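Local structure of homoserine O-acetyltransferase (Bacillus anthracis str. 'Ames Ancestor', 3I1I) at residues A[297-300]-A[301-305]; A[234-238]-A[239-243]; A[184-187]-A[188-192]. The protein probably transfers the acetyl group of acetyl-CoA to the hydroxyl of homoserine, a step on the way to methionine, using an alpha/beta hydrolase fold. All blocks are in the same frame, centred on the assembly; numbering follows the deposited sequence.

Contact 1: A[297-300]-A[301-305]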
loop_
_atom_site.group_PDB
_atom_site.type_symbol
_atom_site.label_atom_id
_atom_site.label_comp_id
_atom_site.label_asym_id
_atom_site.label_seq_id
_atom_site.Cartn_x
_atom_site.Cartn_y
_atom_site.Cartn_z
ATOM N N SER A 297 22.498 -4.796 23.640
ATOM C CA SER A 297 22.982 -3.437 23.495
ATOM C C SER A 297 23.333 -3.126 22.064
ATOM O O SER A 297 23.444 -1.990 21.711
ATOM C CB SER A 297 24.199 -3.198 24.395
ATOM O OG SER A 297 25.222 -4.112 24.111
ATOM N N SER A 298 23.514 -4.142 21.237
ATOM C CA SER A 298 23.767 -3.938 19.808
ATOM C C SER A 298 23.659 -5.257 19.055
ATOM O O SER A 298 23.635 -6.350 19.675
ATOM C CB SER A 298 25.187 -3.430 19.603
ATOM O OG SER A 298 26.145 -4.455 19.905
ATOM N N LEU A 299 23.632 -5.157 17.726
ATOM C CA LEU A 299 23.670 -6.334 16.868
ATOM C C LEU A 299 24.906 -7.163 17.176
ATOM O O LEU A 299 24.800 -8.381 17.294
ATOM C CB LEU A 299 23.652 -5.930 15.399
ATOM C CG LEU A 299 23.666 -7.065 14.376
ATOM C CD1 LEU A 299 22.491 -8.043 14.600
ATOM C CD2 LEU A 299 23.650 -6.492 12.951
ATOM N N GLU A 300 26.054 -6.496 17.330
ATOM C CA GLU A 300 27.321 -7.126 17.666
ATOM C C GLU A 300 27.167 -8.009 18.940
ATOM O O GLU A 300 27.628 -9.160 19.020
ATOM C CB GLU A 300 28.380 -6.025 17.878
ATOM C CG GLU A 300 28.593 -5.005 16.669
ATOM C CD GLU A 300 27.351 -4.176 16.186
ATOM O OE1 GLU A 300 27.139 -4.003 14.950
ATOM O OE2 GLU A 300 26.590 -3.676 17.008
ATOM N N GLU A 301 26.513 -7.461 19.944
ATOM C CA GLU A 301 26.323 -8.234 21.154
ATOM C C GLU A 301 25.420 -9.431 20.913
ATOM O O GLU A 301 25.725 -10.506 21.367
ATOM C CB GLU A 301 25.792 -7.403 22.328
ATOM C CG GLU A 301 25.953 -8.181 23.659
ATOM C CD GLU A 301 24.987 -7.793 24.767
ATOM O OE1 GLU A 301 24.412 -6.671 24.719
ATOM O OE2 GLU A 301 24.843 -8.638 25.698
ATOM N N ALA A 302 24.318 -9.255 20.198
ATOM C CA ALA A 302 23.402 -10.361 19.942
ATOM C C ALA A 302 24.191 -11.501 19.282
ATOM O O ALA A 302 24.093 -12.650 19.686
ATOM C CB ALA A 302 22.208 -9.911 19.064
ATOM N N LEU A 303 25.027 -11.161 18.314
ATOM C CA LEU A 303 25.735 -12.156 17.542
ATOM C C LEU A 303 26.875 -12.812 18.302
ATOM O O LEU A 303 27.242 -13.938 17.998
ATOM C CB LEU A 303 26.242 -11.532 16.252
ATOM C CG LEU A 303 25.172 -11.139 15.232
ATOM C CD1 LEU A 303 25.756 -10.204 14.159
ATOM C CD2 LEU A 303 24.572 -12.434 14.610
ATOM N N SER A 304 27.441 -12.115 19.290
ATOM C CA SER A 304 28.467 -12.694 20.167
ATOM C C SER A 304 28.036 -14.043 20.773
ATOM O O SER A 304 28.855 -14.894 21.074
ATOM C CB SER A 304 28.829 -11.691 21.289
ATOM O OG SER A 304 27.771 -11.580 22.250
ATOM N N ASN A 305 26.741 -14.219 20.974
ATOM C CA ASN A 305 26.227 -15.432 21.609
ATOM C C ASN A 305 26.160 -16.643 20.649
ATOM O O ASN A 305 26.137 -17.783 21.095
ATOM C CB ASN A 305 24.826 -15.162 22.158
ATOM C CG ASN A 305 24.813 -14.142 23.286
ATOM O OD1 ASN A 305 25.115 -14.487 24.417
ATOM N ND2 ASN A 305 24.422 -12.892 22.992
#
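The N-terminal start of helix 299-304 is closed by two serines and a glutamate, with S298 in the N-cap position. S298 OG accepts from the backbone N of E301 at 3.0 Å. The N-H...O angle of 158° makes this a fairly straight capping bond. With OG between its own backbone N and carbonyl carbon (chi1 69°), the hydroxyl comes within bonding distance of that amide. E301 answers in the reverse direction. Its side chain is extended beyond CG and runs back to S297, where OE1 collects two donors: S297 OG at 2.8 Å and S297 N at 2.9 Å. The amide comes in nearly along the C-O bond of OE1, whereas the hydroxyl arrives on the anti side and from the other face of the carboxylate plane. E301 thus occupies the position of the glutamate in a capping box, but it takes the amide of the residue preceding the N-cap, so the strict definition is not met. Regular helical bonds follow at once, A302 N to S298 O at 3.0 Å and L303 N to L299 O at the same length. On another side of the turn L299 CG packs against L303 CD1 at 3.8 Å, and L303 goes on to M329 and L332 of helix 324-335. Chemically, the two-way exchange fixes the loop residue S297 to the helix start: one carboxylate oxygen takes both polar donors of S297 and, lying near that start, may add a modest favourable interaction with the helix dipole.

Contact 2: A[234-238]-A[239-243]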
loop_
_atom_site.group_PDB
_atom_site.type_symbol
_atom_site.label_atom_id
_atom_site.label_comp_id
_atom_site.label_asym_id
_atom_site.label_seq_id
_atom_site.Cartn_x
_atom_site.Cartn_y
_atom_site.Cartn_z
ATOM N N GLU A 234 12.159 -6.859 -10.399
ATOM C CA GLU A 234 11.268 -6.006 -11.167
ATOM C C GLU A 234 10.998 -6.535 -12.592
ATOM O O GLU A 234 9.883 -6.441 -13.115
ATOM C CB GLU A 234 11.777 -4.567 -11.197
ATOM C CG GLU A 234 13.056 -4.320 -11.948
ATOM C CD GLU A 234 12.858 -4.180 -13.441
ATOM O OE1 GLU A 234 13.895 -4.095 -14.122
ATOM O OE2 GLU A 234 11.699 -4.169 -13.927
ATOM N N HIS A 235 12.014 -7.095 -13.199
ATOM C CA HIS A 235 11.877 -7.564 -14.533
ATOM C C HIS A 235 10.940 -8.774 -14.646
ATOM O O HIS A 235 10.339 -9.010 -15.691
ATOM C CB HIS A 235 13.235 -7.892 -15.125
ATOM C CG HIS A 235 13.212 -7.937 -16.615
ATOM N ND1 HIS A 235 13.596 -9.046 -17.337
ATOM C CD2 HIS A 235 12.797 -7.019 -17.518
ATOM C CE1 HIS A 235 13.445 -8.793 -18.624
ATOM N NE2 HIS A 235 12.968 -7.569 -18.761
ATOM N N PHE A 236 10.805 -9.527 -13.567
ATOM C CA PHE A 236 9.835 -10.594 -13.542
ATOM C C PHE A 236 8.448 -10.061 -13.856
ATOM O O PHE A 236 7.743 -10.687 -14.633
ATOM C CB PHE A 236 9.817 -11.325 -12.202
ATOM C CG PHE A 236 8.743 -12.374 -12.097
ATOM C CD1 PHE A 236 8.972 -13.660 -12.533
ATOM C CD2 PHE A 236 7.493 -12.049 -11.581
ATOM C CE1 PHE A 236 7.973 -14.649 -12.433
ATOM C CE2 PHE A 236 6.489 -13.001 -11.483
ATOM C CZ PHE A 236 6.723 -14.328 -11.899
ATOM N N TYR A 237 8.046 -8.943 -13.252
ATOM C CA TYR A 237 6.668 -8.436 -13.469
ATOM C C TYR A 237 6.494 -7.859 -14.889
ATOM O O TYR A 237 5.409 -7.939 -15.479
ATOM C CB TYR A 237 6.295 -7.370 -12.438
ATOM C CG TYR A 237 6.534 -7.797 -11.001
ATOM C CD1 TYR A 237 5.580 -8.515 -10.307
ATOM C CD2 TYR A 237 7.718 -7.482 -10.344
ATOM C CE1 TYR A 237 5.792 -8.902 -9.001
ATOM C CE2 TYR A 237 7.947 -7.876 -9.055
ATOM C CZ TYR A 237 6.981 -8.591 -8.382
ATOM O OH TYR A 237 7.171 -8.971 -7.094
ATOM N N GLU A 238 7.572 -7.274 -15.406
ATOM C CA GLU A 238 7.588 -6.645 -16.706
ATOM C C GLU A 238 7.360 -7.676 -17.819
ATOM O O GLU A 238 6.592 -7.406 -18.758
ATOM C CB GLU A 238 8.918 -5.907 -16.927
ATOM C CG GLU A 238 8.866 -4.853 -17.980
ATOM C CD GLU A 238 8.013 -3.599 -17.593
ATOM O OE1 GLU A 238 7.855 -3.284 -16.386
ATOM O OE2 GLU A 238 7.485 -2.929 -18.533
ATOM N N THR A 239 7.993 -8.845 -17.698
ATOM C CA THR A 239 7.793 -9.931 -18.668
ATOM C C THR A 239 6.640 -10.878 -18.352
ATOM O O THR A 239 6.082 -11.452 -19.257
ATOM C CB THR A 239 9.064 -10.762 -18.850
ATOM O OG1 THR A 239 9.411 -11.337 -17.579
ATOM C CG2 THR A 239 10.215 -9.847 -19.343
ATOM N N THR A 240 6.244 -11.044 -17.107
ATOM C CA THR A 240 5.163 -11.996 -16.802
ATOM C C THR A 240 3.762 -11.392 -16.953
ATOM O O THR A 240 2.816 -12.112 -17.319
ATOM C CB THR A 240 5.325 -12.602 -15.365
ATOM O OG1 THR A 240 6.629 -13.170 -15.259
ATOM C CG2 THR A 240 4.262 -13.684 -15.047
ATOM N N TYR A 241 3.618 -10.096 -16.650
ATOM C CA TYR A 241 2.361 -9.378 -16.853
ATOM C C TYR A 241 2.638 -8.150 -17.732
ATOM O O TYR A 241 2.586 -6.986 -17.273
ATOM C CB TYR A 241 1.736 -9.000 -15.489
ATOM C CG TYR A 241 1.888 -10.100 -14.477
ATOM C CD1 TYR A 241 2.964 -10.094 -13.584
ATOM C CD2 TYR A 241 0.999 -11.190 -14.453
ATOM C CE1 TYR A 241 3.148 -11.111 -12.680
ATOM C CE2 TYR A 241 1.180 -12.231 -13.558
ATOM C CZ TYR A 241 2.259 -12.177 -12.666
ATOM O OH TYR A 241 2.463 -13.182 -11.766
ATOM N N PRO A 242 2.962 -8.393 -19.005
ATOM C CA PRO A 242 3.466 -7.293 -19.818
ATOM C C PRO A 242 2.381 -6.273 -20.138
ATOM O O PRO A 242 1.186 -6.586 -20.190
ATOM C CB PRO A 242 3.935 -7.991 -21.109
ATOM C CG PRO A 242 3.049 -9.202 -21.235
ATOM C CD PRO A 242 2.652 -9.588 -19.813
ATOM N N ARG A 243 2.811 -5.051 -20.379
ATOM C CA ARG A 243 1.890 -3.999 -20.762
ATOM C C ARG A 243 1.259 -4.267 -22.133
ATOM O O ARG A 243 1.922 -4.600 -23.070
ATOM C CB ARG A 243 2.637 -2.669 -20.762
ATOM C CG ARG A 243 1.739 -1.447 -20.862
ATOM C CD ARG A 243 2.568 -0.143 -20.702
ATOM N NE ARG A 243 2.902 0.122 -19.314
ATOM C CZ ARG A 243 2.113 0.765 -18.446
ATOM N NH1 ARG A 243 0.932 1.229 -18.815
ATOM N NH2 ARG A 243 2.515 0.976 -17.188
HETATM O O HOH W 1 5.410 -1.140 -18.765
HETATM O O HOH W 2 5.595 -4.700 -19.839
#
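F236 O is gripped twice by T240, by OG1 at 2.8 Å and by the backbone N at 2.9 Å, the two donors coming from opposite faces of the carbonyl plane. One residue earlier the pattern recurs: H235 O accepts from T239 N and T239 OG1, each at 3.1 Å, again from opposite faces. Each threonine also lies over the ring of the residue whose carbonyl it holds. T240 OG1 stands above the centre of the F236 ring, with T240 CB making a CH-pi contact over the same ring. T239 instead offers its methyl, CG2 lying over the H235 ring at 3.5 Å from CE1. The difference follows from chi1: T240 carries OG1 beside its backbone N (-55°), while T239 has OG1 between N and the carbonyl carbon (60°) and so swings CG2 to the imidazole. Y241 N still bonds to Y237 O at 3.0 Å, although Y241 has left helical torsions, and its CE1 approaches F236 CE2 obliquely at 4.0 Å. Beyond it, E238 and R243 are joined through water: one molecule links E238 OE2 to R243 NE, and a second links E238 OE2 and E238 O to R243 N. These waters probably help to hold two side chains that also reach the second subunit, for E238 OE1 binds I186 N of the second subunit and R243 NH2 binds N184 O of that subunit. Within its own chain, helix 234-240 belongs to the helical insertion between strands 174-178 and 309-313. Y237 OH ties it back to F228 O at the end of helix 217-228, and Y241 packs onto F260, E263 and L267 of helix 259-270.

Contact 3: A[184-187]-A[188-192]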
loop_
_atom_site.group_PDB
_atom_site.type_symbol
_atom_site.label_atom_id
_atom_site.label_comp_id
_atom_site.label_asym_id
_atom_site.label_seq_id
_atom_site.Cartn_x
_atom_site.Cartn_y
_atom_site.Cartn_z
ATOM N N ASN A 184 14.684 -6.804 10.343
ATOM C CA ASN A 184 13.870 -6.590 9.170
ATOM C C ASN A 184 14.195 -5.188 8.628
ATOM O O ASN A 184 14.144 -4.209 9.360
ATOM C CB ASN A 184 12.386 -6.709 9.456
ATOM C CG ASN A 184 11.584 -6.925 8.184
ATOM O OD1 ASN A 184 11.848 -7.888 7.479
ATOM N ND2 ASN A 184 10.609 -6.051 7.889
ATOM N N PRO A 185 14.577 -5.098 7.353
ATOM C CA PRO A 185 14.915 -3.782 6.827
ATOM C C PRO A 185 13.793 -2.790 7.008
ATOM O O PRO A 185 12.621 -3.161 6.986
ATOM C CB PRO A 185 15.161 -4.040 5.349
ATOM C CG PRO A 185 15.602 -5.471 5.309
ATOM C CD PRO A 185 14.739 -6.159 6.353
ATOM N N ILE A 186 14.171 -1.543 7.220
ATOM C CA ILE A 186 13.216 -0.464 7.430
ATOM C C ILE A 186 12.268 -0.344 6.225
ATOM O O ILE A 186 11.071 -0.216 6.408
ATOM C CB ILE A 186 13.954 0.897 7.634
ATOM C CG1 ILE A 186 14.845 0.838 8.877
ATOM C CG2 ILE A 186 12.958 2.066 7.737
ATOM C CD1 ILE A 186 14.107 0.480 10.192
ATOM N N ILE A 187 12.814 -0.418 5.009
ATOM C CA ILE A 187 12.006 -0.297 3.787
ATOM C C ILE A 187 10.916 -1.334 3.745
ATOM O O ILE A 187 9.753 -1.004 3.460
ATOM C CB ILE A 187 12.854 -0.366 2.499
ATOM C CG1 ILE A 187 12.030 0.018 1.268
ATOM C CG2 ILE A 187 13.541 -1.773 2.281
ATOM C CD1 ILE A 187 12.998 0.276 -0.041
ATOM N N THR A 188 11.263 -2.579 4.055
ATOM C CA THR A 188 10.280 -3.641 4.100
ATOM C C THR A 188 9.321 -3.502 5.303
ATOM O O THR A 188 8.137 -3.783 5.215
ATOM C CB THR A 188 11.001 -4.994 4.162
ATOM O OG1 THR A 188 11.947 -5.066 3.099
ATOM C CG2 THR A 188 10.030 -6.156 4.093
ATOM N N SER A 189 9.825 -3.049 6.435
ATOM C CA SER A 189 8.982 -2.918 7.613
ATOM C C SER A 189 7.858 -1.924 7.406
ATOM O O SER A 189 6.727 -2.144 7.885
ATOM C CB SER A 189 9.828 -2.522 8.824
ATOM O OG SER A 189 10.858 -3.476 9.055
ATOM N N VAL A 190 8.146 -0.852 6.670
ATOM C CA VAL A 190 7.110 0.140 6.387
ATOM C C VAL A 190 6.320 -0.225 5.113
ATOM O O VAL A 190 5.076 -0.248 5.095
ATOM C CB VAL A 190 7.707 1.573 6.247
ATOM C CG1 VAL A 190 6.595 2.579 6.011
ATOM C CG2 VAL A 190 8.572 1.940 7.502
ATOM N N ASN A 191 7.035 -0.526 4.040
ATOM C CA ASN A 191 6.350 -0.631 2.747
ATOM C C ASN A 191 5.498 -1.853 2.677
ATOM O O ASN A 191 4.459 -1.812 2.073
ATOM C CB ASN A 191 7.312 -0.584 1.549
ATOM C CG ASN A 191 6.778 0.264 0.433
ATOM O OD1 ASN A 191 6.043 1.216 0.662
ATOM N ND2 ASN A 191 7.143 -0.073 -0.793
ATOM N N VAL A 192 5.914 -2.924 3.335
ATOM C CA VAL A 192 5.161 -4.161 3.313
ATOM C C VAL A 192 4.507 -4.540 4.641
ATOM O O VAL A 192 3.439 -5.098 4.617
ATOM C CB VAL A 192 6.045 -5.324 2.773
ATOM C CG1 VAL A 192 5.294 -6.612 2.752
ATOM C CG2 VAL A 192 6.562 -4.944 1.365
#
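From P185, in the N-cap position, the chain passes straight into helix 186-202: S189 N bonds to P185 O, V190 N to I186 O and N191 N to I187 O, the last at 2.8 Å, and the helix has a wider pi-type turn at 189-192. S189 OG is the hub among the side chains. It donates to P185 O at 2.7 Å, from well above the carbonyl plane (48° out of it), whereas S189 N meets the same oxygen in that plane. It also accepts from N184 ND2 at 2.8 Å. N184 reaches forward to the first turn because its CG is anti to the backbone N (chi1 -162°), which brings ND2 to the serine and within 3.8 Å of T188 CG2. The amide's other atom, OD1, accepts from Q321 NE2, so both ends of N184 are engaged; T188 OG1 bonds to L320 O. The second subunit packs along this helix start, where I186 meets Y241, I187 meets L319 and V190 meets R225, all three partners being residues of that subunit. In this buried setting, one hydroxyl acting as both acceptor and donor joins the N184 amide to P185 O, satisfying polar groups that would otherwise be costly to bury.

From the N terminus the order is contact 3, contact 2, contact 1. Each closes only a single turn at a helix end, so they follow in series and none nests in or crosses another. Contact 3 starts helix 186-202 soon after strand 174-178, contact 2 finishes helix 234-240 in the helical insertion, and contact 1 starts helix 299-304 just ahead of strand 309-313, against helix 324-335. Within one chain, contacts 2 and 3 do not touch, their nearest atoms being about 9 Å apart; between subunits they do, the end of helix 234-240 in one copy meeting the start of helix 186-202 in the other. Contact 1 takes no part in that interface.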